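Giardin subunit alpha-1 (Giardia intestinalis, PDB 4EVF) is an annexin that binds calcium and, calcium-dependently, phospholipids such as phosphatidylserine, and is involved in parasite attachment and in disassembly and reassembly of the cytoskeleton. Local coordinates at residues A94-V99 and Y214-C219; A220-L225 and A231-N236; E156-R161 and T171-D176. All coordinates share one frame; numbering follows the deposited sequence.

From the N terminus, the chain first supplies 94-99, on helix 92-100. After helix 155-167 and a short connection it continues in helix 171-180, where 171-176 meets 156-161 and interaction 3 closes a short loop within the predicted third repeat. Interaction 1 closes later, when 214-219 meets 94-99; its long loop encloses interaction 3 and joins segments of the second and third repeats. Interaction 2 follows in series, 220-225 with 231-236, joining the third and fourth. No loops cross. Interactions 1 and 2, centres about 9 Å apart, touch chiefly through Tyr233, and also where Asp97 meets Leu234. Interaction 3, centred about 20 Å from both, reaches interaction 1 through Phe217, which packs on Leu174 and Ile175.

Interaction 1: A94-V99 and Y214-C219; sequences AFFDTV and YYTFYC
Thr216 OG1 donates a hydrogen bond to the carbonyl oxygen of Thr212, one turn earlier in its own helix, and the same oxygen packs at the edge of the Phe96 ring across the contact. This approach is near the ring plane, with Thr216 OG1 3.3 Å from Phe96 CE1, so the oxygen faces the rim C-H groups and not the pi cloud. The threonine torsion explains where the hydroxyl sits: OG1 is anti to the carbonyl carbon (chi1 -63°) and lies beside the backbone N, on the side of the preceding turn.

Within 94-99, Phe96 alone reaches 214-219. Its far end touches the first carbon of Tyr215, with Phe96 CZ 3.6 Å from Tyr215 CB, while the tyrosine ring turns away and the carbonyl oxygen of Tyr215 lies over one face of the phenylalanine. Cys219 approaches obliquely in a sulfur-aromatic contact, its SG 4.4 Å from the centroid of the Phe96 ring and 28° off the ring normal; the same sulfur is 4.0 Å from Phe96 CG.

The two helix segments run nearly parallel, at 24°, with axes 10.7 Å apart, and Phe96 spans that separation. Met140 of helix 135-145 touches both Phe96 and Thr216, so a third helix joins the packing. Next to Phe96, Asp97 forms salt bridges with Arg247 and Arg250.

The segments fall in the predicted second and third annexin repeats, which this contact joins. No hydrogen bond crosses between them. Attraction therefore rests on ring-edge, sulfur-aromatic and apolar contacts, while the buried threonine hydroxyl is satisfied within its own helix and brings no unpaired donor to the interface.

Interaction 2: A220-L225 and A231-N236; sequences AHFALL and AAYLIN
Phe222 and Tyr233 are the two side chains that meet here, ring against ring. Phe222 places one ring corner over a face of the tyrosine near its attached end: CE1 of Phe222 is 3.6 Å from CG of Tyr233, and CD1 of Phe222 is 3.8 Å from CD2 of Tyr233. With planes inclined at 33° and centroids 5.0 Å apart, the pair is neither a parallel stack nor an edge-to-face contact. Tyr233 also contributes its methylene: its CB lies 4.2 Å from the centroid of the Phe222 ring in an off-centre CH-pi contact.

The torsions bring the rings together from different starting points. In Tyr233 the ring carbon CG is anti to the backbone N (chi1 173°), whereas in Phe222 it is anti to the carbonyl carbon (chi1 -76°), and the two side chains cross at about a right angle.

Around this pair stands a second aromatic shell. Tyr218, one turn before Phe222, meets the Tyr233 ring edge-to-face and also touches the Phe222 ring, while Tyr269 from a loop packs on both. His221 lies against one face of Phe222, with His221 CD2 4.0 Å above that plane, and the imidazole is itself held by a hydrogen bond between its ND1 and Tyr186 OH.

The aromatic cluster thus joins helices 211-225 and 227-240, consecutive in the chain, where the predicted third repeat (153-223) gives way to the fourth (226-293), in keeping with the all-helical annexin fold.

Interaction 3: E156-R161 and T171-D176; sequences EDEAQR and TAYLID
The Tyr173 ring and the Glu158 carboxylate lie in nearly parallel planes, 6° apart, the carboxylate beyond the hydroxyl end and not over the ring, and a water lies at the ring edge, in its plane. Arg161 comes in obliquely, neither over the face nor at the edge: its CB is 3.3 Å from Tyr173 OH. The arginine head is not stacked on the ring, since guanidinium and ring planes differ by 62°, and one guanidinium face instead has the Asp157 carbonyl oxygen 4.1 Å above it.

The water does the bridging. It accepts a hydrogen bond from Tyr173 OH at 2.7 Å and donates both of its own hydrogens to the glutamate, to the backbone Glu158 O at 2.7 Å and to the carboxylate Glu158 OE2, also at 2.7 Å. All three bonds are short, and the donor and acceptor roles fix how the water is turned. The bend at chi2 of Glu158 sets OE2 on the same side as the residue's own carbonyl oxygen, near enough for one water to reach both. Tyr173, by contrast, reaches outward with CG anti to the backbone N (chi1 -174°), which carries the hydroxyl across to helix 155-167.

Arg151 organises the polar end, forming a salt bridge with Glu158 OE2 and a weak hydrogen bond to Tyr173 OH, while Glu158 OE1 is hydrogen-bonded to Gly153 N. The nearby arginine would probably favour the charged form of the buried carboxylate. At the other end, Tyr173 N is bonded to the Asn170 side chain.

Both segments lie in the predicted third repeat, on the consecutive helices 155-167 and 171-180. Their water-bridged contact, with Arg151 gripping the glutamate and, weakly, the tyrosine hydroxyl, is consistent with the packing of successive helices in the all-helical annexin fold.

Interaction 1: A94-V99 and Y214-C219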
# COMPACT_ATOMS: atom_id res chain seq x y z
N ALA A 94 -1.53 -2.12 9.48
CA ALA A 94 -0.58 -2.80 8.61
C ALA A 94 -1.31 -3.69 7.60
O ALA A 94 -0.91 -3.79 6.43
CB ALA A 94 0.39 -3.62 9.42
N PHE A 95 -2.39 -4.33 8.05
CA PHE A 95 -3.24 -5.13 7.16
C PHE A 95 -3.66 -4.30 5.94
O PHE A 95 -3.56 -4.77 4.80
CB PHE A 95 -4.50 -5.65 7.87
CG PHE A 95 -4.25 -6.77 8.85
CD1 PHE A 95 -3.02 -7.40 8.93
CD2 PHE A 95 -5.27 -7.21 9.70
CE1 PHE A 95 -2.79 -8.43 9.84
CE2 PHE A 95 -5.06 -8.24 10.60
CZ PHE A 95 -3.82 -8.86 10.68
N PHE A 96 -4.16 -3.09 6.19
CA PHE A 96 -4.60 -2.22 5.09
C PHE A 96 -3.45 -1.96 4.12
O PHE A 96 -3.63 -2.03 2.89
CB PHE A 96 -5.16 -0.87 5.61
CG PHE A 96 -6.28 -1.01 6.60
CD1 PHE A 96 -7.17 -2.08 6.52
CD2 PHE A 96 -6.44 -0.09 7.63
CE1 PHE A 96 -8.20 -2.21 7.44
CE2 PHE A 96 -7.46 -0.22 8.55
CZ PHE A 96 -8.34 -1.28 8.46
N ASP A 97 -2.28 -1.66 4.68
CA ASP A 97 -1.10 -1.32 3.88
C ASP A 97 -0.61 -2.48 3.02
O ASP A 97 -0.14 -2.26 1.92
CB ASP A 97 0.05 -0.82 4.77
CG ASP A 97 -0.36 0.35 5.65
OD1 ASP A 97 -1.43 0.94 5.40
OD2 ASP A 97 0.41 0.68 6.58
N THR A 98 -0.71 -3.70 3.54
CA THR A 98 -0.08 -4.87 2.94
C THR A 98 -1.02 -5.71 2.07
O THR A 98 -0.60 -6.28 1.05
CB THR A 98 0.57 -5.78 4.03
OG1 THR A 98 -0.41 -6.18 4.99
CG2 THR A 98 1.69 -5.05 4.77
N VAL A 99 -2.30 -5.78 2.45
CA VAL A 99 -3.27 -6.62 1.77
C VAL A 99 -4.12 -5.82 0.77
O VAL A 99 -4.36 -6.27 -0.35
CB VAL A 99 -4.22 -7.33 2.80
CG1 VAL A 99 -5.37 -8.02 2.10
CG2 VAL A 99 -3.45 -8.32 3.65
N TYR A 214 -15.52 -0.60 9.05
CA TYR A 214 -15.55 0.65 8.34
C TYR A 214 -14.28 0.90 7.53
O TYR A 214 -14.33 1.13 6.31
CB TYR A 214 -15.79 1.83 9.29
CG TYR A 214 -15.65 3.14 8.58
CD1 TYR A 214 -16.69 3.64 7.81
CD2 TYR A 214 -14.46 3.87 8.63
CE1 TYR A 214 -16.58 4.83 7.13
CE2 TYR A 214 -14.33 5.06 7.96
CZ TYR A 214 -15.39 5.54 7.21
OH TYR A 214 -15.28 6.72 6.53
N TYR A 215 -13.14 0.90 8.20
CA TYR A 215 -11.89 1.21 7.54
C TYR A 215 -11.54 0.21 6.44
O TYR A 215 -10.98 0.59 5.42
CB TYR A 215 -10.74 1.36 8.54
CG TYR A 215 -10.93 2.59 9.39
CD1 TYR A 215 -10.90 3.85 8.82
CD2 TYR A 215 -11.19 2.48 10.75
CE1 TYR A 215 -11.11 4.98 9.58
CE2 TYR A 215 -11.40 3.60 11.53
CZ TYR A 215 -11.35 4.85 10.94
OH TYR A 215 -11.55 5.97 11.70
N THR A 216 -11.90 -1.05 6.65
CA THR A 216 -11.62 -2.07 5.65
C THR A 216 -12.38 -1.79 4.35
O THR A 216 -11.79 -1.80 3.25
CB THR A 216 -11.94 -3.50 6.15
OG1 THR A 216 -11.12 -3.83 7.27
CG2 THR A 216 -11.70 -4.52 5.04
N PHE A 217 -13.69 -1.55 4.47
CA PHE A 217 -14.51 -1.25 3.29
C PHE A 217 -14.15 0.11 2.66
O PHE A 217 -14.21 0.30 1.44
CB PHE A 217 -16.00 -1.32 3.62
CG PHE A 217 -16.54 -2.73 3.67
CD1 PHE A 217 -16.33 -3.53 4.78
CD2 PHE A 217 -17.27 -3.24 2.61
CE1 PHE A 217 -16.82 -4.82 4.84
CE2 PHE A 217 -17.77 -4.54 2.65
CZ PHE A 217 -17.55 -5.33 3.78
N TYR A 218 -13.78 1.06 3.52
CA TYR A 218 -13.36 2.37 3.05
C TYR A 218 -12.06 2.27 2.24
O TYR A 218 -11.93 2.88 1.17
CB TYR A 218 -13.18 3.33 4.24
CG TYR A 218 -13.21 4.80 3.88
CD1 TYR A 218 -13.97 5.27 2.82
CD2 TYR A 218 -12.45 5.72 4.60
CE1 TYR A 218 -13.99 6.63 2.49
CE2 TYR A 218 -12.47 7.07 4.28
CZ TYR A 218 -13.24 7.52 3.24
OH TYR A 218 -13.24 8.86 2.92
N CYS A 219 -11.10 1.50 2.74
CA CYS A 219 -9.85 1.32 2.00
C CYS A 219 -10.14 0.60 0.68
O CYS A 219 -9.59 0.95 -0.37
CB CYS A 219 -8.82 0.55 2.83
SG CYS A 219 -8.04 1.56 4.17

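Interaction 2: A220-L225 and A231-N236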
# COMPACT_ATOMS: atom_id res chain seq x y z
N ALA A 220 -11.01 -0.41 0.75
CA ALA A 220 -11.38 -1.19 -0.44
C ALA A 220 -11.98 -0.29 -1.53
O ALA A 220 -11.64 -0.41 -2.72
CB ALA A 220 -12.37 -2.27 -0.05
N HIS A 221 -12.87 0.61 -1.10
CA HIS A 221 -13.43 1.65 -1.96
C HIS A 221 -12.36 2.48 -2.69
O HIS A 221 -12.40 2.60 -3.92
CB HIS A 221 -14.34 2.56 -1.12
CG HIS A 221 -14.64 3.88 -1.76
ND1 HIS A 221 -15.52 4.01 -2.81
CD2 HIS A 221 -14.18 5.12 -1.49
CE1 HIS A 221 -15.59 5.28 -3.16
NE2 HIS A 221 -14.78 5.98 -2.38
N PHE A 222 -11.42 3.05 -1.95
CA PHE A 222 -10.32 3.81 -2.56
C PHE A 222 -9.46 2.93 -3.46
O PHE A 222 -9.07 3.36 -4.55
CB PHE A 222 -9.43 4.45 -1.49
CG PHE A 222 -10.03 5.67 -0.85
CD1 PHE A 222 -10.13 5.76 0.54
CD2 PHE A 222 -10.50 6.72 -1.62
CE1 PHE A 222 -10.69 6.88 1.13
CE2 PHE A 222 -11.05 7.84 -1.02
CZ PHE A 222 -11.15 7.92 0.35
N ALA A 223 -9.18 1.71 -3.02
CA ALA A 223 -8.33 0.79 -3.79
C ALA A 223 -8.96 0.56 -5.15
O ALA A 223 -8.28 0.65 -6.17
CB ALA A 223 -8.17 -0.54 -3.07
N LEU A 224 -10.26 0.27 -5.16
CA LEU A 224 -10.98 0.02 -6.41
C LEU A 224 -11.02 1.25 -7.30
O LEU A 224 -11.00 1.12 -8.53
CB LEU A 224 -12.40 -0.51 -6.11
CG LEU A 224 -12.40 -1.86 -5.40
CD1 LEU A 224 -13.79 -2.20 -4.85
CD2 LEU A 224 -11.87 -2.98 -6.34
N LEU A 225 -11.06 2.44 -6.70
CA LEU A 225 -11.00 3.69 -7.47
C LEU A 225 -9.62 3.92 -8.07
O LEU A 225 -9.48 4.53 -9.13
CB LEU A 225 -11.37 4.90 -6.61
CG LEU A 225 -12.85 5.03 -6.23
CD1 LEU A 225 -13.08 6.33 -5.48
CD2 LEU A 225 -13.71 4.95 -7.48
N ALA A 231 -3.44 5.24 -1.69
CA ALA A 231 -2.17 5.79 -1.22
C ALA A 231 -2.35 7.19 -0.61
O ALA A 231 -1.85 7.47 0.48
CB ALA A 231 -1.16 5.84 -2.35
N ALA A 232 -3.05 8.07 -1.32
CA ALA A 232 -3.30 9.43 -0.82
C ALA A 232 -3.93 9.39 0.58
O ALA A 232 -3.48 10.08 1.50
CB ALA A 232 -4.19 10.18 -1.76
N TYR A 233 -4.98 8.59 0.70
CA TYR A 233 -5.71 8.42 1.96
C TYR A 233 -4.85 7.85 3.10
O TYR A 233 -4.90 8.32 4.24
CB TYR A 233 -6.92 7.50 1.72
CG TYR A 233 -7.64 7.12 3.00
CD1 TYR A 233 -8.29 8.09 3.77
CD2 TYR A 233 -7.69 5.80 3.44
CE1 TYR A 233 -8.96 7.75 4.93
CE2 TYR A 233 -8.36 5.46 4.61
CZ TYR A 233 -8.99 6.44 5.35
OH TYR A 233 -9.66 6.13 6.53
N LEU A 234 -4.09 6.80 2.80
CA LEU A 234 -3.24 6.21 3.80
C LEU A 234 -2.07 7.14 4.14
O LEU A 234 -1.63 7.19 5.27
CB LEU A 234 -2.76 4.83 3.33
CG LEU A 234 -3.75 3.65 3.26
CD1 LEU A 234 -3.18 2.35 2.68
CD2 LEU A 234 -4.45 3.39 4.59
N ILE A 235 -1.68 8.04 3.33
CA ILE A 235 -0.63 9.01 3.70
C ILE A 235 -1.19 10.09 4.59
O ILE A 235 -0.56 10.51 5.56
CB ILE A 235 0.02 9.62 2.45
CG1 ILE A 235 0.93 8.59 1.79
CG2 ILE A 235 0.81 10.88 2.79
CD1 ILE A 235 1.45 9.04 0.43
N ASN A 236 -2.41 10.52 4.27
CA ASN A 236 -3.10 11.49 5.11
C ASN A 236 -3.34 10.93 6.54
O ASN A 236 -3.12 11.62 7.53
CB ASN A 236 -4.39 11.94 4.43
CG ASN A 236 -5.13 13.00 5.22
OD1 ASN A 236 -6.17 12.71 5.82
ND2 ASN A 236 -4.60 14.22 5.22

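Interaction 3: E156-R161 and T171-D176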
# COMPACT_ATOMS: atom_id res chain seq x y z
N GLU A 156 -25.61 1.71 -13.69
CA GLU A 156 -26.79 2.24 -12.99
C GLU A 156 -27.62 1.16 -12.31
O GLU A 156 -28.17 1.37 -11.23
CB GLU A 156 -27.67 3.02 -13.97
CG GLU A 156 -26.94 4.14 -14.71
CD GLU A 156 -26.06 3.63 -15.84
OE1 GLU A 156 -26.21 2.46 -16.27
OE2 GLU A 156 -25.20 4.41 -16.31
N ASP A 157 -27.73 0.00 -12.96
CA ASP A 157 -28.47 -1.11 -12.38
C ASP A 157 -27.69 -1.67 -11.20
O ASP A 157 -28.26 -2.06 -10.18
CB ASP A 157 -28.71 -2.21 -13.42
CG ASP A 157 -29.77 -1.82 -14.45
OD1 ASP A 157 -30.56 -0.87 -14.19
OD2 ASP A 157 -29.82 -2.46 -15.52
N GLU A 158 -26.37 -1.68 -11.35
CA GLU A 158 -25.49 -2.24 -10.34
C GLU A 158 -25.46 -1.33 -9.11
O GLU A 158 -25.44 -1.81 -7.97
CB GLU A 158 -24.09 -2.42 -10.92
CG GLU A 158 -23.31 -3.60 -10.35
CD GLU A 158 -23.98 -4.93 -10.60
OE1 GLU A 158 -24.38 -5.21 -11.74
OE2 GLU A 158 -24.10 -5.71 -9.64
N ALA A 159 -25.47 -0.02 -9.34
CA ALA A 159 -25.52 0.94 -8.25
C ALA A 159 -26.83 0.82 -7.47
O ALA A 159 -26.84 0.94 -6.24
CB ALA A 159 -25.33 2.35 -8.77
N GLN A 160 -27.94 0.59 -8.17
CA GLN A 160 -29.24 0.39 -7.51
C GLN A 160 -29.28 -0.86 -6.63
O GLN A 160 -29.70 -0.79 -5.48
CB GLN A 160 -30.38 0.38 -8.54
CG GLN A 160 -31.75 -0.09 -8.00
CD GLN A 160 -32.43 0.93 -7.08
OE1 GLN A 160 -31.78 1.76 -6.43
NE2 GLN A 160 -33.76 0.88 -7.04
N ARG A 161 -28.83 -2.00 -7.17
CA ARG A 161 -28.71 -3.22 -6.36
C ARG A 161 -27.79 -2.99 -5.15
O ARG A 161 -28.05 -3.50 -4.06
CB ARG A 161 -28.19 -4.41 -7.18
CG ARG A 161 -29.08 -4.83 -8.35
CD ARG A 161 -28.63 -6.18 -8.92
NE ARG A 161 -28.25 -6.13 -10.34
CZ ARG A 161 -29.12 -6.07 -11.35
NH1 ARG A 161 -30.43 -6.04 -11.11
NH2 ARG A 161 -28.67 -6.05 -12.60
N THR A 171 -25.21 -7.56 4.20
CA THR A 171 -23.76 -7.54 4.26
C THR A 171 -23.12 -8.66 3.44
O THR A 171 -21.98 -8.54 3.02
CB THR A 171 -23.25 -7.61 5.72
OG1 THR A 171 -23.69 -8.83 6.32
CG2 THR A 171 -23.79 -6.43 6.53
N ALA A 172 -23.85 -9.74 3.20
CA ALA A 172 -23.31 -10.81 2.35
C ALA A 172 -23.08 -10.28 0.92
O ALA A 172 -22.04 -10.57 0.30
CB ALA A 172 -24.22 -12.04 2.34
N TYR A 173 -24.03 -9.51 0.41
CA TYR A 173 -23.91 -8.92 -0.93
C TYR A 173 -22.75 -7.93 -0.96
O TYR A 173 -22.02 -7.82 -1.95
CB TYR A 173 -25.22 -8.22 -1.31
CG TYR A 173 -25.29 -7.70 -2.73
CD1 TYR A 173 -25.98 -8.40 -3.71
CD2 TYR A 173 -24.69 -6.49 -3.08
CE1 TYR A 173 -26.05 -7.94 -5.00
CE2 TYR A 173 -24.76 -6.01 -4.38
CZ TYR A 173 -25.44 -6.75 -5.34
OH TYR A 173 -25.53 -6.29 -6.63
N LEU A 174 -22.61 -7.19 0.13
CA LEU A 174 -21.56 -6.18 0.25
C LEU A 174 -20.16 -6.80 0.20
O LEU A 174 -19.27 -6.30 -0.49
CB LEU A 174 -21.75 -5.40 1.54
CG LEU A 174 -22.52 -4.08 1.51
CD1 LEU A 174 -23.48 -3.93 0.35
CD2 LEU A 174 -23.21 -3.84 2.87
N ILE A 175 -19.98 -7.89 0.94
CA ILE A 175 -18.68 -8.55 1.03
C ILE A 175 -18.30 -9.12 -0.33
O ILE A 175 -17.17 -8.98 -0.80
CB ILE A 175 -18.70 -9.65 2.11
CG1 ILE A 175 -18.85 -9.02 3.50
CG2 ILE A 175 -17.44 -10.48 2.05
CD1 ILE A 175 -19.30 -10.01 4.57
N ASP A 176 -19.26 -9.76 -0.98
CA ASP A 176 -19.04 -10.34 -2.29
C ASP A 176 -18.82 -9.24 -3.33
O ASP A 176 -17.95 -9.36 -4.18
CB ASP A 176 -20.23 -11.21 -2.70
CG ASP A 176 -20.09 -11.77 -4.09
OD1 ASP A 176 -19.40 -12.80 -4.23
OD2 ASP A 176 -20.64 -11.16 -5.03
O HOH W 1 -24.23 -4.13 -7.46